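Local coordinates for protein cyanophage-like gp41-1 intein (Metagenome, PDB 6QAZ) that probably carries out protein splicing, as a naturally split intein that excises itself and joins the flanking polypeptides, at residues A[4-9]-A[104-109]; A[27-32]-A[117-122]; A[38-43]-A[110-115]; A[67-72]-A[123-128]. All coordinates share one frame; numbering follows the deposited sequence. Where two conformers were deposited one is given.

Interaction 1. Residues A[4-9]-A[104-109]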
loop_
_atom_site.group_PDB
_atom_site.type_symbol
_atom_site.label_atom_id
_atom_site.label_comp_id
_atom_site.label_asym_id
_atom_site.label_seq_id
_atom_site.Cartn_x
_atom_site.Cartn_y
_atom_site.Cartn_z
ATOM N N ALA A 4 4.012 -7.142 -0.571
ATOM C CA ALA A 4 4.892 -6.223 0.142
ATOM C C ALA A 4 4.992 -4.899 -0.606
ATOM O O ALA A 4 4.595 -4.777 -1.779
ATOM C CB ALA A 4 6.240 -6.880 0.353
ATOM N N LEU A 5 5.552 -3.918 0.078
ATOM C CA LEU A 5 5.640 -2.523 -0.349
ATOM C C LEU A 5 7.098 -2.057 -0.340
ATOM O O LEU A 5 7.928 -2.486 0.459
ATOM C CB LEU A 5 4.838 -1.638 0.590
ATOM C CG LEU A 5 3.331 -1.835 0.525
ATOM C CD1 LEU A 5 2.612 -1.050 1.591
ATOM C CD2 LEU A 5 2.773 -1.507 -0.795
ATOM N N ASP A 6 7.394 -1.054 -1.179
ATOM C CA ASP A 6 8.738 -0.459 -1.170
ATOM C C ASP A 6 9.086 0.065 0.204
ATOM O O ASP A 6 8.240 0.650 0.901
ATOM C CB ASP A 6 8.799 0.647 -2.207
ATOM C CG ASP A 6 10.195 1.154 -2.397
ATOM O OD1 ASP A 6 10.981 0.406 -2.999
ATOM O OD2 ASP A 6 10.505 2.256 -1.883
ATOM N N LEU A 7 10.359 -0.035 0.568
ATOM C CA LEU A 7 10.835 0.429 1.886
ATOM C C LEU A 7 10.568 1.906 2.137
ATOM O O LEU A 7 10.404 2.272 3.314
ATOM C CB LEU A 7 12.344 0.236 2.004
ATOM C CG LEU A 7 12.809 -1.043 2.685
ATOM C CD1 LEU A 7 12.509 -2.213 1.817
ATOM C CD2 LEU A 7 14.298 -0.965 2.996
ATOM N N LYS A 8 10.548 2.737 1.113
ATOM C CA LYS A 8 10.426 4.187 1.284
ATOM C C LYS A 8 8.981 4.644 1.225
ATOM O O LYS A 8 8.720 5.851 1.330
ATOM C CB LYS A 8 11.268 4.905 0.247
ATOM C CG LYS A 8 12.758 4.581 0.412
ATOM C CD LYS A 8 13.763 5.453 -0.203
ATOM C CE LYS A 8 13.630 6.946 0.037
ATOM N NZ LYS A 8 14.189 7.498 1.299
ATOM N N THR A 9 8.034 3.731 1.084
ATOM C CA THR A 9 6.609 4.085 1.143
ATOM C C THR A 9 6.327 4.801 2.451
ATOM O O THR A 9 6.728 4.298 3.508
ATOM C CB THR A 9 5.773 2.805 1.085
ATOM O OG1 THR A 9 6.105 2.021 -0.074
ATOM C CG2 THR A 9 4.299 3.112 1.050
ATOM N N ASP A 104 12.083 -3.638 -11.019
ATOM C CA ASP A 104 13.170 -4.584 -10.760
ATOM C C ASP A 104 12.854 -5.421 -9.521
ATOM O O ASP A 104 11.900 -5.150 -8.786
ATOM C CB ASP A 104 14.469 -3.791 -10.598
ATOM C CG ASP A 104 14.398 -2.594 -9.654
ATOM O OD1 ASP A 104 13.381 -2.373 -9.004
ATOM O OD2 ASP A 104 15.417 -1.863 -9.614
ATOM N N GLU A 105 13.672 -6.413 -9.266
ATOM C CA GLU A 105 13.646 -7.117 -7.982
ATOM C C GLU A 105 14.253 -6.209 -6.934
ATOM O O GLU A 105 15.338 -5.660 -7.158
ATOM C CB GLU A 105 14.447 -8.397 -8.105
ATOM C CG GLU A 105 13.726 -9.429 -8.927
ATOM C CD GLU A 105 13.650 -10.777 -8.249
ATOM O OE1 GLU A 105 13.100 -10.836 -7.114
ATOM O OE2 GLU A 105 14.149 -11.755 -8.835
ATOM N N ARG A 106 13.604 -6.096 -5.790
ATOM C CA ARG A 106 14.156 -5.279 -4.702
ATOM C C ARG A 106 13.592 -5.775 -3.375
ATOM O O ARG A 106 12.613 -6.530 -3.329
ATOM C CB ARG A 106 13.805 -3.828 -4.949
ATOM C CG ARG A 106 12.327 -3.546 -4.856
ATOM C CD ARG A 106 11.987 -2.069 -4.968
ATOM N NE ARG A 106 12.329 -1.542 -6.261
ATOM C CZ ARG A 106 12.291 -0.262 -6.583
ATOM N NH1 ARG A 106 11.915 0.654 -5.707
ATOM N NH2 ARG A 106 12.546 0.102 -7.825
ATOM N N GLU A 107 14.221 -5.319 -2.303
ATOM C CA GLU A 107 13.711 -5.600 -0.955
ATOM C C GLU A 107 12.400 -4.837 -0.750
ATOM O O GLU A 107 12.277 -3.668 -1.136
ATOM C CB GLU A 107 14.728 -5.148 0.083
ATOM C CG GLU A 107 16.042 -5.887 0.038
ATOM C CD GLU A 107 15.992 -7.363 0.367
ATOM O OE1 GLU A 107 15.087 -7.789 1.092
ATOM O OE2 GLU A 107 16.960 -8.065 0.011
ATOM N N LEU A 108 11.450 -5.513 -0.150
ATOM C CA LEU A 108 10.128 -4.959 0.140
ATOM C C LEU A 108 9.728 -5.350 1.548
ATOM O O LEU A 108 10.211 -6.363 2.104
ATOM C CB LEU A 108 9.115 -5.493 -0.870
ATOM C CG LEU A 108 9.357 -5.219 -2.359
ATOM C CD1 LEU A 108 8.301 -5.950 -3.150
ATOM C CD2 LEU A 108 9.324 -3.764 -2.696
ATOM N N ILE A 109 8.786 -4.610 2.109
ATOM C CA ILE A 109 8.371 -5.104 3.411
ATOM C C ILE A 109 6.867 -5.103 3.550
ATOM O O ILE A 109 6.069 -4.569 2.787
ATOM C CB ILE A 109 9.055 -4.222 4.427
ATOM C CG1 ILE A 109 8.974 -4.756 5.851
ATOM C CG2 ILE A 109 8.454 -2.841 4.292
ATOM C CD1 ILE A 109 9.379 -6.184 6.029
HETATM O O HOH W 1 12.384 -1.024 -1.305
#

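Interaction 2. Residues A[27-32]-A[117-122]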
loop_
_atom_site.group_PDB
_atom_site.type_symbol
_atom_site.label_atom_id
_atom_site.label_comp_id
_atom_site.label_asym_id
_atom_site.label_seq_id
_atom_site.Cartn_x
_atom_site.Cartn_y
_atom_site.Cartn_z
ATOM N N ASP A 27 3.180 0.479 16.494
ATOM C CA ASP A 27 2.883 1.749 15.805
ATOM C C ASP A 27 1.410 1.769 15.402
ATOM O O ASP A 27 0.753 0.737 15.292
ATOM C CB ASP A 27 3.718 1.941 14.540
ATOM C CG ASP A 27 5.044 2.684 14.665
ATOM O OD1 ASP A 27 5.064 3.800 15.202
ATOM O OD2 ASP A 27 6.078 2.107 14.230
ATOM N N LEU A 28 0.913 2.966 15.173
ATOM C CA LEU A 28 -0.444 3.218 14.677
ATOM C C LEU A 28 -0.345 3.877 13.302
ATOM O O LEU A 28 0.428 4.838 13.171
ATOM C CB LEU A 28 -1.169 4.123 15.669
ATOM C CG LEU A 28 -1.616 3.445 16.967
ATOM C CD1 LEU A 28 -1.939 4.470 18.016
ATOM C CD2 LEU A 28 -2.806 2.519 16.735
ATOM N N VAL A 29 -1.096 3.370 12.327
ATOM C CA VAL A 29 -1.057 3.908 10.953
ATOM C C VAL A 29 -2.445 4.298 10.514
ATOM O O VAL A 29 -3.425 3.565 10.746
ATOM C CB VAL A 29 -0.386 2.940 9.979
ATOM C CG1 VAL A 29 1.097 2.813 10.291
ATOM C CG2 VAL A 29 -1.058 1.588 9.903
ATOM N N LEU A 30 -2.543 5.435 9.840
ATOM C CA LEU A 30 -3.850 6.002 9.489
ATOM C C LEU A 30 -4.463 5.247 8.319
ATOM O O LEU A 30 -3.801 5.015 7.302
ATOM C CB LEU A 30 -3.689 7.474 9.120
ATOM C CG LEU A 30 -4.994 8.199 8.824
ATOM C CD1 LEU A 30 -5.887 8.295 10.050
ATOM C CD2 LEU A 30 -4.710 9.578 8.267
ATOM N N SER A 31 -5.735 4.920 8.477
ATOM C CA SER A 31 -6.597 4.339 7.451
ATOM C C SER A 31 -7.768 5.272 7.177
ATOM O O SER A 31 -7.855 6.364 7.750
ATOM C CB SER A 31 -7.088 2.986 7.917
ATOM O OG SER A 31 -8.184 3.117 8.781
ATOM N N ASN A 32 -8.694 4.802 6.371
ATOM C CA ASN A 32 -9.961 5.534 6.132
ATOM C C ASN A 32 -10.867 5.535 7.357
ATOM O O ASN A 32 -11.798 6.334 7.369
ATOM C CB ASN A 32 -10.690 4.947 4.917
ATOM C CG ASN A 32 -10.983 3.478 5.038
ATOM O OD1 ASN A 32 -10.136 2.695 5.441
ATOM N ND2 ASN A 32 -12.184 3.098 4.685
ATOM N N HIS A 117 -7.659 -3.632 8.271
ATOM C CA HIS A 117 -6.431 -4.091 7.571
ATOM C C HIS A 117 -5.982 -3.123 6.476
ATOM O O HIS A 117 -5.141 -3.518 5.673
ATOM C CB HIS A 117 -6.555 -5.495 6.990
ATOM C CG HIS A 117 -6.889 -6.475 7.988
ATOM N ND1 HIS A 117 -6.149 -6.739 9.086
ATOM C CD2 HIS A 117 -7.935 -7.272 8.046
ATOM C CE1 HIS A 117 -6.745 -7.696 9.816
ATOM N NE2 HIS A 117 -7.828 -8.043 9.178
ATOM N N LEU A 118 -6.463 -1.898 6.486
ATOM C CA LEU A 118 -6.063 -0.910 5.478
ATOM C C LEU A 118 -5.180 0.169 6.101
ATOM O O LEU A 118 -5.207 0.409 7.330
ATOM C CB LEU A 118 -7.289 -0.247 4.836
ATOM C CG LEU A 118 -8.375 -1.191 4.310
ATOM C CD1 LEU A 118 -9.483 -0.393 3.643
ATOM C CD2 LEU A 118 -7.801 -2.224 3.365
ATOM N N PHE A 119 -4.469 0.881 5.251
ATOM C CA PHE A 119 -3.778 2.099 5.656
ATOM C C PHE A 119 -3.472 2.911 4.409
ATOM O O PHE A 119 -3.334 2.366 3.302
ATOM C CB PHE A 119 -2.507 1.834 6.479
ATOM C CG PHE A 119 -1.475 0.922 5.867
ATOM C CD1 PHE A 119 -0.501 1.380 5.012
ATOM C CD2 PHE A 119 -1.463 -0.397 6.197
ATOM C CE1 PHE A 119 0.455 0.534 4.495
ATOM C CE2 PHE A 119 -0.481 -1.231 5.710
ATOM C CZ PHE A 119 0.454 -0.777 4.814
ATOM N N TYR A 120 -3.325 4.215 4.584
ATOM C CA TYR A 120 -2.859 5.068 3.493
ATOM C C TYR A 120 -1.341 4.946 3.349
ATOM O O TYR A 120 -0.580 5.058 4.313
ATOM C CB TYR A 120 -3.237 6.528 3.771
ATOM C CG TYR A 120 -4.719 6.812 3.582
ATOM C CD1 TYR A 120 -5.290 6.784 2.326
ATOM C CD2 TYR A 120 -5.570 7.088 4.645
ATOM C CE1 TYR A 120 -6.629 7.031 2.098
ATOM C CE2 TYR A 120 -6.934 7.353 4.427
ATOM C CZ TYR A 120 -7.451 7.316 3.147
ATOM O OH TYR A 120 -8.781 7.576 2.855
ATOM N N ALA A 121 -0.909 4.745 2.125
ATOM C CA ALA A 121 0.499 4.537 1.756
ATOM C C ALA A 121 0.780 5.517 0.631
ATOM O O ALA A 121 0.149 5.416 -0.432
ATOM C CB ALA A 121 0.706 3.102 1.349
ATOM N N ASN A 122 1.633 6.495 0.869
ATOM C CA ASN A 122 1.783 7.622 -0.100
ATOM C C ASN A 122 0.413 8.228 -0.429
ATOM O O ASN A 122 0.168 8.645 -1.569
ATOM C CB ASN A 122 2.516 7.197 -1.347
ATOM C CG ASN A 122 3.885 6.648 -1.078
ATOM O OD1 ASN A 122 4.508 6.920 -0.052
ATOM N ND2 ASN A 122 4.387 5.893 -2.002
HETATM O O HOH W 2 -1.002 5.593 6.923
#

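Interaction 3. Residues A[38-43]-A[110-115]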
loop_
_atom_site.group_PDB
_atom_site.type_symbol
_atom_site.label_atom_id
_atom_site.label_comp_id
_atom_site.label_asym_id
_atom_site.label_seq_id
_atom_site.Cartn_x
_atom_site.Cartn_y
_atom_site.Cartn_z
ATOM N N VAL A 38 -0.221 -1.658 14.238
ATOM C CA VAL A 38 0.665 -2.598 13.551
ATOM C C VAL A 38 0.867 -3.822 14.469
ATOM O O VAL A 38 1.440 -3.697 15.560
ATOM C CB VAL A 38 1.991 -1.949 13.197
ATOM C CG1 VAL A 38 2.915 -2.949 12.517
ATOM C CG2 VAL A 38 1.768 -0.730 12.300
ATOM N N LEU A 39 0.346 -4.952 14.035
ATOM C CA LEU A 39 0.362 -6.199 14.790
ATOM C C LEU A 39 1.565 -7.057 14.441
ATOM O O LEU A 39 2.017 -7.848 15.270
ATOM C CB LEU A 39 -0.916 -6.988 14.513
ATOM C CG LEU A 39 -2.214 -6.284 14.861
ATOM C CD1 LEU A 39 -3.397 -7.135 14.537
ATOM C CD2 LEU A 39 -2.222 -5.877 16.308
ATOM N N ASN A 40 2.066 -6.944 13.209
ATOM C CA ASN A 40 3.212 -7.757 12.747
ATOM C C ASN A 40 4.008 -6.938 11.768
ATOM O O ASN A 40 3.445 -6.206 10.951
ATOM C CB ASN A 40 2.793 -9.032 12.020
ATOM C CG ASN A 40 1.874 -9.917 12.802
ATOM O OD1 ASN A 40 0.668 -9.640 12.882
ATOM N ND2 ASN A 40 2.450 -10.951 13.375
ATOM N N VAL A 41 5.311 -7.127 11.829
ATOM C CA VAL A 41 6.232 -6.705 10.758
ATOM C C VAL A 41 6.886 -7.992 10.282
ATOM O O VAL A 41 7.699 -8.587 11.003
ATOM C CB VAL A 41 7.221 -5.637 11.192
ATOM C CG1 VAL A 41 8.131 -5.276 10.044
ATOM C CG2 VAL A 41 6.515 -4.426 11.752
ATOM N N PHE A 42 6.457 -8.464 9.123
ATOM C CA PHE A 42 6.947 -9.740 8.594
ATOM C C PHE A 42 8.350 -9.519 8.074
ATOM O O PHE A 42 8.793 -8.393 7.885
ATOM C CB PHE A 42 5.995 -10.262 7.520
ATOM C CG PHE A 42 4.587 -10.472 8.026
ATOM C CD1 PHE A 42 4.288 -11.479 8.937
ATOM C CD2 PHE A 42 3.550 -9.671 7.572
ATOM C CE1 PHE A 42 2.984 -11.651 9.386
ATOM C CE2 PHE A 42 2.260 -9.871 8.024
ATOM C CZ PHE A 42 1.989 -10.844 8.931
ATOM N N PRO A 43 9.115 -10.588 7.799
ATOM C CA PRO A 43 10.473 -10.383 7.308
ATOM C C PRO A 43 10.501 -9.646 5.980
ATOM O O PRO A 43 9.649 -9.843 5.131
ATOM C CB PRO A 43 11.024 -11.795 7.162
ATOM C CG PRO A 43 10.218 -12.597 8.137
ATOM C CD PRO A 43 8.838 -11.992 8.098
ATOM N N ASP A 110 6.519 -5.918 4.522
ATOM C CA ASP A 110 5.148 -6.398 4.694
ATOM C C ASP A 110 4.776 -6.265 6.159
ATOM O O ASP A 110 5.491 -6.817 6.999
ATOM C CB ASP A 110 5.144 -7.845 4.266
ATOM C CG ASP A 110 3.788 -8.450 4.169
ATOM O OD1 ASP A 110 2.767 -7.750 4.266
ATOM O OD2 ASP A 110 3.782 -9.704 3.966
ATOM N N ILE A 111 3.669 -5.602 6.451
ATOM C CA ILE A 111 3.157 -5.458 7.809
ATOM C C ILE A 111 1.714 -5.942 7.868
ATOM O O ILE A 111 1.037 -5.998 6.857
ATOM C CB ILE A 111 3.281 -4.005 8.315
ATOM C CG1 ILE A 111 2.294 -3.040 7.653
ATOM C CG2 ILE A 111 4.704 -3.499 8.173
ATOM C CD1 ILE A 111 2.350 -1.623 8.192
ATOM N N GLU A 112 1.257 -6.250 9.056
ATOM C CA GLU A 112 -0.147 -6.560 9.342
ATOM C C GLU A 112 -0.680 -5.507 10.297
ATOM O O GLU A 112 -0.006 -5.218 11.313
ATOM C CB GLU A 112 -0.272 -7.923 10.014
ATOM C CG GLU A 112 -1.692 -8.323 10.263
ATOM C CD GLU A 112 -2.421 -8.648 8.996
ATOM O OE1 GLU A 112 -1.803 -8.951 7.932
ATOM O OE2 GLU A 112 -3.713 -8.643 9.114
ATOM N N VAL A 113 -1.856 -4.969 10.018
ATOM C CA VAL A 113 -2.474 -3.986 10.893
ATOM C C VAL A 113 -3.849 -4.489 11.332
ATOM O O VAL A 113 -4.428 -5.389 10.728
ATOM C CB VAL A 113 -2.531 -2.577 10.270
ATOM C CG1 VAL A 113 -1.163 -2.193 9.693
ATOM C CG2 VAL A 113 -3.614 -2.439 9.212
ATOM N N SER A 114 -4.361 -3.872 12.392
ATOM C CA SER A 114 -5.637 -4.240 12.987
ATOM C C SER A 114 -6.809 -3.695 12.175
ATOM O O SER A 114 -6.662 -3.111 11.096
ATOM C CB SER A 114 -5.675 -3.791 14.426
ATOM O OG SER A 114 -5.725 -2.362 14.550
ATOM N N GLY A 115 -8.005 -3.863 12.734
ATOM C CA GLY A 115 -9.174 -3.206 12.172
ATOM C C GLY A 115 -9.500 -3.738 10.796
ATOM O O GLY A 115 -9.477 -4.959 10.544
#

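Interaction 4. Residues A[67-72]-A[123-128]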
loop_
_atom_site.group_PDB
_atom_site.type_symbol
_atom_site.label_atom_id
_atom_site.label_comp_id
_atom_site.label_asym_id
_atom_site.label_seq_id
_atom_site.Cartn_x
_atom_site.Cartn_y
_atom_site.Cartn_z
ATOM N N LEU A 67 -2.421 -6.266 -2.235
ATOM C CA LEU A 67 -3.828 -5.899 -2.460
ATOM C C LEU A 67 -4.099 -4.423 -2.223
ATOM O O LEU A 67 -3.535 -3.776 -1.332
ATOM C CB LEU A 67 -4.711 -6.723 -1.526
ATOM C CG LEU A 67 -4.727 -8.215 -1.755
ATOM C CD1 LEU A 67 -5.313 -8.924 -0.530
ATOM C CD2 LEU A 67 -5.511 -8.582 -3.010
ATOM N N PHE A 68 -5.065 -3.945 -3.000
ATOM C CA PHE A 68 -5.646 -2.611 -2.829
ATOM C C PHE A 68 -7.162 -2.696 -2.859
ATOM O O PHE A 68 -7.732 -3.394 -3.704
ATOM C CB PHE A 68 -5.275 -1.671 -3.981
ATOM C CG PHE A 68 -3.812 -1.372 -4.062
ATOM C CD1 PHE A 68 -2.930 -2.264 -4.675
ATOM C CD2 PHE A 68 -3.296 -0.203 -3.515
ATOM C CE1 PHE A 68 -1.575 -2.012 -4.705
ATOM C CE2 PHE A 68 -1.951 0.065 -3.592
ATOM C CZ PHE A 68 -1.093 -0.845 -4.178
ATOM N N PRO A 69 -7.847 -1.908 -2.039
ATOM C CA PRO A 69 -9.296 -1.802 -2.146
ATOM C C PRO A 69 -9.651 -1.085 -3.435
ATOM O O PRO A 69 -9.030 -0.100 -3.822
ATOM C CB PRO A 69 -9.721 -1.020 -0.912
ATOM C CG PRO A 69 -8.509 -0.341 -0.426
ATOM C CD PRO A 69 -7.325 -1.135 -0.913
ATOM N N THR A 70 -10.703 -1.565 -4.082
ATOM C CA THR A 70 -11.260 -0.962 -5.299
ATOM C C THR A 70 -12.777 -0.997 -5.154
ATOM O O THR A 70 -13.325 -1.640 -4.262
ATOM C CB THR A 70 -10.826 -1.703 -6.568
ATOM O OG1 THR A 70 -11.634 -2.874 -6.773
ATOM C CG2 THR A 70 -9.356 -2.027 -6.614
ATOM N N GLN A 71 -13.458 -0.395 -6.116
ATOM C CA GLN A 71 -14.923 -0.456 -6.124
ATOM C C GLN A 71 -15.457 -1.877 -6.293
ATOM O O GLN A 71 -16.642 -2.101 -5.953
ATOM C CB GLN A 71 -15.472 0.416 -7.256
ATOM C CG GLN A 71 -15.309 1.915 -6.970
ATOM C CD GLN A 71 -15.543 2.745 -8.211
ATOM O OE1 GLN A 71 -14.746 2.715 -9.131
ATOM N NE2 GLN A 71 -16.670 3.422 -8.240
ATOM N N THR A 72 -14.671 -2.807 -6.788
ATOM C CA THR A 72 -15.136 -4.198 -6.921
ATOM C C THR A 72 -14.622 -5.101 -5.813
ATOM O O THR A 72 -14.983 -6.287 -5.815
ATOM C CB THR A 72 -14.738 -4.742 -8.287
ATOM O OG1 THR A 72 -13.319 -4.788 -8.396
ATOM C CG2 THR A 72 -15.319 -3.927 -9.422
ATOM N N ASP A 123 -0.478 8.279 0.551
ATOM C CA ASP A 123 -1.817 8.885 0.408
ATOM C C ASP A 123 -2.749 8.057 -0.480
ATOM O O ASP A 123 -3.822 8.540 -0.825
ATOM C CB ASP A 123 -1.775 10.333 -0.033
ATOM C CG ASP A 123 -1.130 11.252 0.949
ATOM O OD1 ASP A 123 -1.363 11.067 2.134
ATOM O OD2 ASP A 123 -0.450 12.206 0.519
ATOM N N ILE A 124 -2.384 6.810 -0.779
ATOM C CA ILE A 124 -3.224 5.857 -1.520
ATOM C C ILE A 124 -3.710 4.817 -0.518
ATOM O O ILE A 124 -2.918 4.241 0.205
ATOM C CB ILE A 124 -2.431 5.185 -2.652
ATOM C CG1 ILE A 124 -1.881 6.227 -3.629
ATOM C CG2 ILE A 124 -3.288 4.147 -3.347
ATOM C CD1 ILE A 124 -0.958 5.669 -4.678
ATOM N N LEU A 125 -5.012 4.540 -0.498
ATOM C CA LEU A 125 -5.522 3.519 0.426
ATOM C C LEU A 125 -5.092 2.150 -0.072
ATOM O O LEU A 125 -5.356 1.753 -1.226
ATOM C CB LEU A 125 -7.034 3.619 0.520
ATOM C CG LEU A 125 -7.657 2.816 1.657
ATOM C CD1 LEU A 125 -7.213 3.288 3.034
ATOM C CD2 LEU A 125 -9.175 2.912 1.555
ATOM N N THR A 126 -4.426 1.397 0.785
ATOM C CA THR A 126 -3.930 0.070 0.439
ATOM C C THR A 126 -4.296 -0.920 1.527
ATOM O O THR A 126 -4.628 -0.535 2.653
ATOM C CB THR A 126 -2.434 0.101 0.141
ATOM O OG1 THR A 126 -2.067 -1.094 -0.558
ATOM C CG2 THR A 126 -1.567 0.183 1.369
ATOM N N HIS A 127 -4.291 -2.194 1.172
ATOM C CA HIS A 127 -4.433 -3.254 2.160
ATOM C C HIS A 127 -3.065 -3.565 2.721
ATOM O O HIS A 127 -2.048 -3.363 2.025
ATOM C CB HIS A 127 -5.086 -4.436 1.469
ATOM C CG HIS A 127 -5.486 -5.524 2.352
ATOM N ND1 HIS A 127 -4.621 -6.446 2.887
ATOM C CD2 HIS A 127 -6.705 -5.835 2.811
ATOM C CE1 HIS A 127 -5.339 -7.292 3.636
ATOM N NE2 HIS A 127 -6.597 -6.966 3.574
ATOM N N ASN A 128 -3.013 -4.042 3.938
ATOM C CA ASN A 128 -1.725 -4.447 4.496
ATOM C C ASN A 128 -1.076 -5.492 3.612
ATOM O O ASN A 128 0.167 -5.509 3.516
ATOM C CB ASN A 128 -1.809 -4.745 5.990
ATOM C CG ASN A 128 -2.734 -5.849 6.495
ATOM O OD1 ASN A 128 -3.167 -5.787 7.650
ATOM N ND2 ASN A 128 -2.994 -6.874 5.712
ATOM O OXT ASN A 128 -1.842 -6.300 3.012
HETATM O O HOH W 3 -1.617 -7.248 0.445
HETATM O O HOH W 4 -7.461 2.044 -3.062
#

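Interaction 1. Residues A[4-9]-A[104-109]
L5 and I109 form a short antiparallel beta pairing that lays the N-terminal end of the chain on long strand 93-113 of the all-beta HINT fold characteristic of inteins. They are a hydrogen-bonded pair: L5 N gives to I109 O and I109 N to L5 O, each at 2.8 Å, and both apolar side chains fall on the face where they also meet I20. The touching parts run 102° apart, so regular pairing is brief. A4 is small enough to lie flush against the strand, its CB a tight 3.4 Å from L108 CB. D6 starts away from the strand but returns: chi1 -171° puts CG anti to the backbone N, and on this carboxylate OD1 accepts R106 NH1 at 2.9 Å in a salt bridge. The donor stands above the carboxylate plane, whereas OD1 lies in the guanidinium plane. R106 also grips D104 OD1 side-on with NE and NH2, which fixes its flat head. An aspartate suits position 6 because its other oxygen, OD2, receives K8 N at 3.0 Å in an Asx turn. One water finishes the junction, donating to D6 OD1 at 2.6 Å and to E107 O, and accepting from L7 N.

Interaction 2. Residues A[27-32]-A[117-122]
S31 and F119 approach most closely, their CA atoms 4.0 Å apart, where strand 28-31 crosses strand 118-121 of the C-terminal beta hairpin almost perpendicularly, at 86°. In this crossing within the intein's HINT fold, a single direct hydrogen bond joins the two segments. L30 O is its focus: it accepts Y120 N at 2.9 Å, nearly straight, and also draws in a CA-H...O contact from F119. Alongside, S31 CB comes within 3.2 Å of L118 O; a residue as small as serine permits this close approach, while its OG turns to T33 and G34. Y120 packs tightly too, its ring passing the S31-N32 peptide with CE2 3.5 Å from S31 C, and an aromatic that ends in a hydroxyl fits here because OH bonds to E91. V29 CG2 packs on F119 CB at 3.7 Å. F119 CG takes the crowded position between its backbone N and carbonyl carbon (chi1 55°), and the ring leads away to meet I111 and V113 in the apolar interior. The partly exposed L30 and N32 make the looser side. The L30 side chain approaches the tyrosine ring with CG 4.4 Å from Y120 CD2, and N32 OD1, paired with the amide of N116, rests 3.6 Å from L118 CD1. L30 O takes a second donor, a water that also donates, at 2.7 Å, to Y120 O, bridging the two carbonyls.

Interaction 3. Residues A[38-43]-A[110-115]
E112, F42 and D110 bury the most surface where strands 34-41 and 93-113 run antiparallel. E112 lies on one face of the sheet beside F42, the two side chains pointing the same way, and its CB is 3.8 Å from F42 CE2. Its CG is anti to the backbone N (chi1 -177°), and a bend at chi2 turns the carboxylate onward, where OE1 takes a weak bond from S1 N. Glutamate suits the place because its methylene part covers apolar and amide groups while its charged end reaches past them. N40 shares this face: its OD1 approaches E112 CB at 3.5 Å, and its CB stands over one face of the F42 ring, 3.6 Å above the plane and toward the rim. F42 is thus touched by N40 of its own segment and by E112 and D110 of the other, though a crystal neighbour may also influence the ring. D110 meets it twice, accepting F42 N on its carbonyl O at 2.9 Å and bringing carboxylate OD2 to 3.6 Å from F42 CD2. L39 and N40, opposite E112, form a classic beta bulge: E112 O accepts both L39 N, at 2.8 Å, and N40 N, at a longer 3.3 Å, from the same face of its plane, while E112 N returns a bond to N40 O. On the other face the apolar V38, I111 and V113 line the interior, with V41 at its edge. There V38 and V113 pack on V29 of strand 28-31, and I111 and V113 on F119 of strand 118-121.

Interaction 4. Residues A[67-72]-A[123-128]
T126 and F68 meet through their first torsions: OG1 of T126 is anti to its backbone N (chi1 -163°) and CG of F68 is anti to its carbonyl carbon (chi1 -65°), which brings the hydroxyl over one face of the ring, 3.2 Å above the plane and toward the rim. That hydroxyl is hydrogen-bonded to H66 NE2, and H66 in turn meets F68 edge-to-face. L125 O lies at the ring edge, 3.6 Å from F68 CD2. A threonine suits this spot because its oxygen serves the histidine while its CB packs on the aromatic. H127, with CG also anti to the backbone N, gives its backbone N to L67 O at 3.1 Å, from above the carbonyl plane, and L67 CD1 lies over one face of the imidazole, 4.3 Å above the plane and toward the rim. P69, lacking an N-H, contributes carbon: its side chain crosses that of L125 at about a right angle, P69 CG 3.9 Å from L125 CD2. A water bridges P69 O and L125 O across the crossing strands. At the C-terminus H127 ND1 donates to N128 OXT at 2.8 Å, and a second water links that carboxylate to L67 N. Inteins typically end in such a His-Asn pair. One imidazole N-H and a water meet the terminal carboxylate, consistent with the 67-72 segment helping to position the C-terminal splice junction, by one bond to H127 N and one water.

How the interactions relate
All four contacts join an earlier part of the chain to its last 25 residues, in the order 104-109, 110-115, 117-122 and 123-128. Interactions 1 and 3 share strand 93-113, their centres about 15 Å apart, whereas 2 and 4 use successive strands of the C-terminal hairpin, about 10 Å apart. Interaction 3 lies within the chain span of 2; the other pairs interleave. F119 of interaction 2 touches both L5 and I111, tying three contacts together, while 1 and 4 lie on opposite sides of the chain's centre. In a naturally split intein, such interleaved contacts with the C-terminal region are probably among those through which the two pieces assemble.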